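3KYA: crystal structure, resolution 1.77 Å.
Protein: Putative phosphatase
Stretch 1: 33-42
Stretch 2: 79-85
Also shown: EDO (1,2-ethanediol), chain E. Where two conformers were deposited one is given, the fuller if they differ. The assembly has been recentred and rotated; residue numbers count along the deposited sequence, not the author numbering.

Stretch 1 (33-42) KLLIYGENFG
Stretch 2, residues 79-85: EIEITVG

Two extended segments of one chain meet here mostly through apolar side chains, with one side chain also packing against the backbone. Each stretch contains a strand, and the two strand axes come no nearer than 10.7 Å; their N-to-C directions differ by 59°, with a signed crossing angle of -59°. At that spacing they are not neighbours in one sheet, and no hydrogen bond passes between the stretches; the contact is apolar packing that buries 285 Å², both sides summed.

The backbones can be set from their torsions. Strand phi/psi values run from -80/127 at Lys33 through -118/133 at Leu34 and -112/123 at Ile36 to -97/147 at Tyr37. Gly38 is fully stretched at 177/-148, and Glu39 lies at -145/148. The chain then turns: Asn40 takes 70/39, Phe41 -89/-15 and Gly42 74/-172. The second strand is more regular, from -105/119 at Ile80 through -130/139 at Ile82 to -113/134 at Val84, before Gly85 at 90/176. Register is fixed by two CA pairs, Ile36 with Ile80 at 9.2 Å between CA atoms and Phe41 with Val84 at 6.2 Å between CA atoms, so the backbones draw closer at the turn.

Alternation decides which residues meet. Leu34 and Ile36 direct CA-to-CB toward the second stretch, and Ile80, Ile82 and Val84 direct theirs toward the first, whereas Lys33, Leu35, Glu81 and Thr83 make no contact across it. Leu34 is t,p (178°, 69°), and its CD2 lies 4.2 Å from Ile80 CD1. Ile36, Ile80 and Ile82 all adopt m,t. The side chain of Ile36 enters the hollow between Ile80 and Ile82: Ile36 CD1 is 3.9 Å from Ile80 CG2 and 4.1 Å from Ile82 CD1, and Ile36 CG2 is 4.0 Å from Ile82 CD1.

Ile82 CD1 in turn fills a pocket between Ile36 and the ring of Phe41, with Phe41 CE1 4.1 Å away. The methyl's position relative to the ring is oblique. Phe41 has chi1 -61° (m) and chi2 -42°; its CA-to-CB bond points sideways, but the end of the side chain comes nearer the second strand. Val84 meets the ring edge, near its plane, with Val84 CG2 4.3 Å from Phe41 CD1.

The shape of Gly38 helps accommodate that ring: an ideal CB on Gly38 would lie 2.5 Å from Phe41 CZ, a clash.

Val84, with chi1 -174° (t), also packs against the turn backbone. Its CG1 is 3.6 Å from Phe41 O and 3.9 Å from Asn40 O. The latter carbonyl oxygen is buried by the contact without a polar partner anywhere in the model. Asn40 points its CA-to-CB bond sideways, and its side-chain amide is satisfied elsewhere in the structure.

On the second strand, 1,2-ethanediol, probably from the crystallisation liquor, binds at Glu81 and Thr83. EDO O1 donates a hydrogen bond to Glu81 OE2 at 2.6 Å, and Thr83 OG1 lies a very short 2.5 Å from EDO O1.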

# COMPACT_ATOMS: atom_id res chain seq x y z
N LYS A 33 -7.36 6.96 -16.86
CA LYS A 33 -8.00 8.11 -17.47
C LYS A 33 -7.03 8.65 -18.52
O LYS A 33 -5.86 8.91 -18.21
CB LYS A 33 -8.32 9.14 -16.41
CG LYS A 33 -9.24 10.24 -16.83
CD LYS A 33 -9.73 11.02 -15.60
CE LYS A 33 -10.67 10.18 -14.70
NZ LYS A 33 -11.31 10.93 -13.56
N LEU A 34 -7.51 8.81 -19.75
CA LEU A 34 -6.70 9.28 -20.88
C LEU A 34 -7.24 10.60 -21.43
O LEU A 34 -8.45 10.75 -21.67
CB LEU A 34 -6.68 8.23 -21.99
CG LEU A 34 -5.94 8.55 -23.28
CD1 LEU A 34 -4.42 8.59 -23.03
CD2 LEU A 34 -6.30 7.52 -24.36
N LEU A 35 -6.33 11.54 -21.64
CA LEU A 35 -6.63 12.86 -22.17
C LEU A 35 -6.12 12.91 -23.61
O LEU A 35 -4.93 12.69 -23.86
CB LEU A 35 -5.96 13.95 -21.32
CG LEU A 35 -6.00 15.40 -21.83
CD1 LEU A 35 -7.43 15.88 -22.07
CD2 LEU A 35 -5.27 16.38 -20.88
N ILE A 36 -7.04 13.16 -24.54
CA ILE A 36 -6.71 13.22 -25.96
C ILE A 36 -6.87 14.65 -26.47
O ILE A 36 -7.94 15.25 -26.35
CB ILE A 36 -7.61 12.25 -26.80
CG1 ILE A 36 -7.45 10.80 -26.35
CG2 ILE A 36 -7.28 12.39 -28.30
CD1 ILE A 36 -8.59 9.87 -26.85
N TYR A 37 -5.79 15.20 -27.03
CA TYR A 37 -5.81 16.55 -27.61
C TYR A 37 -6.02 16.50 -29.12
O TYR A 37 -5.54 15.58 -29.80
CB TYR A 37 -4.48 17.26 -27.36
CG TYR A 37 -4.21 17.67 -25.94
CD1 TYR A 37 -4.75 18.84 -25.43
CD2 TYR A 37 -3.39 16.91 -25.11
CE1 TYR A 37 -4.50 19.24 -24.14
CE2 TYR A 37 -3.12 17.31 -23.80
CZ TYR A 37 -3.69 18.48 -23.32
OH TYR A 37 -3.46 18.92 -22.03
N GLY A 38 -6.69 17.51 -29.64
CA GLY A 38 -6.94 17.57 -31.08
C GLY A 38 -7.79 18.74 -31.52
O GLY A 38 -7.76 19.82 -30.93
N GLU A 39 -8.57 18.51 -32.58
CA GLU A 39 -9.42 19.55 -33.14
C GLU A 39 -10.71 18.98 -33.66
O GLU A 39 -10.74 17.85 -34.14
CB GLU A 39 -8.72 20.22 -34.33
CG GLU A 39 -7.43 20.91 -33.99
CD GLU A 39 -6.77 21.49 -35.23
OE1 GLU A 39 -6.45 20.72 -36.17
OE2 GLU A 39 -6.55 22.72 -35.26
N ASN A 40 -11.76 19.79 -33.57
CA ASN A 40 -13.06 19.52 -34.15
C ASN A 40 -13.81 18.39 -33.45
O ASN A 40 -14.48 17.59 -34.11
CB ASN A 40 -12.90 19.24 -35.66
CG ASN A 40 -14.16 19.48 -36.46
OD1 ASN A 40 -15.01 20.27 -36.07
ND2 ASN A 40 -14.27 18.81 -37.61
N PHE A 41 -13.71 18.33 -32.12
CA PHE A 41 -14.39 17.31 -31.34
C PHE A 41 -15.80 17.73 -30.91
O PHE A 41 -16.60 16.88 -30.49
CB PHE A 41 -13.62 16.95 -30.06
CG PHE A 41 -12.24 16.40 -30.28
CD1 PHE A 41 -11.99 15.47 -31.29
CD2 PHE A 41 -11.23 16.72 -29.41
CE1 PHE A 41 -10.72 14.94 -31.46
CE2 PHE A 41 -9.96 16.18 -29.56
CZ PHE A 41 -9.72 15.28 -30.59
N GLY A 42 -16.11 19.01 -31.01
CA GLY A 42 -17.41 19.49 -30.55
C GLY A 42 -17.44 19.51 -29.03
O GLY A 42 -16.43 19.28 -28.38
N GLU A 79 -4.15 1.56 -30.67
CA GLU A 79 -4.62 2.44 -31.74
C GLU A 79 -5.82 3.24 -31.24
O GLU A 79 -6.76 2.67 -30.68
CB GLU A 79 -4.99 1.64 -32.99
CG GLU A 79 -3.80 0.94 -33.63
CD GLU A 79 -4.17 0.18 -34.88
OE1 GLU A 79 -5.38 0.05 -35.16
OE2 GLU A 79 -3.25 -0.28 -35.58
N ILE A 80 -5.76 4.56 -31.40
CA ILE A 80 -6.83 5.46 -30.95
C ILE A 80 -7.63 5.94 -32.14
O ILE A 80 -7.08 6.56 -33.05
CB ILE A 80 -6.25 6.66 -30.18
CG1 ILE A 80 -5.46 6.18 -28.97
CG2 ILE A 80 -7.36 7.59 -29.73
CD1 ILE A 80 -4.67 7.24 -28.26
N GLU A 81 -8.93 5.63 -32.14
CA GLU A 81 -9.81 6.01 -33.24
C GLU A 81 -10.98 6.76 -32.65
O GLU A 81 -11.53 6.35 -31.61
CB GLU A 81 -10.26 4.76 -34.01
CG GLU A 81 -11.15 5.02 -35.23
CD GLU A 81 -11.79 3.74 -35.76
OE1 GLU A 81 -11.08 2.88 -36.32
OE2 GLU A 81 -13.03 3.61 -35.65
N ILE A 82 -11.32 7.89 -33.27
CA ILE A 82 -12.41 8.74 -32.80
C ILE A 82 -13.34 9.06 -33.95
O ILE A 82 -12.87 9.30 -35.07
CB ILE A 82 -11.89 10.07 -32.19
CG1 ILE A 82 -11.03 9.80 -30.96
CG2 ILE A 82 -13.05 10.99 -31.81
CD1 ILE A 82 -10.53 11.07 -30.28
N THR A 83 -14.64 9.02 -33.69
CA THR A 83 -15.66 9.37 -34.66
C THR A 83 -16.53 10.42 -34.00
O THR A 83 -17.05 10.21 -32.90
CB THR A 83 -16.53 8.17 -35.08
OG1 THR A 83 -15.71 7.17 -35.69
CG2 THR A 83 -17.63 8.62 -36.10
N VAL A 84 -16.65 11.57 -34.66
CA VAL A 84 -17.46 12.68 -34.20
C VAL A 84 -18.61 12.83 -35.19
O VAL A 84 -18.40 12.79 -36.40
CB VAL A 84 -16.64 13.98 -34.11
CG1 VAL A 84 -17.47 15.12 -33.46
CG2 VAL A 84 -15.35 13.74 -33.33
N GLY A 85 -19.82 12.98 -34.67
CA GLY A 85 -21.00 13.12 -35.51
C GLY A 85 -21.66 11.79 -35.85
O GLY A 85 -21.15 10.72 -35.48
C1 EDO E . -14.35 5.19 -33.10
O1 EDO E . -14.40 5.44 -34.50
C2 EDO E . -15.74 4.83 -32.58
O2 EDO E . -16.18 3.58 -33.11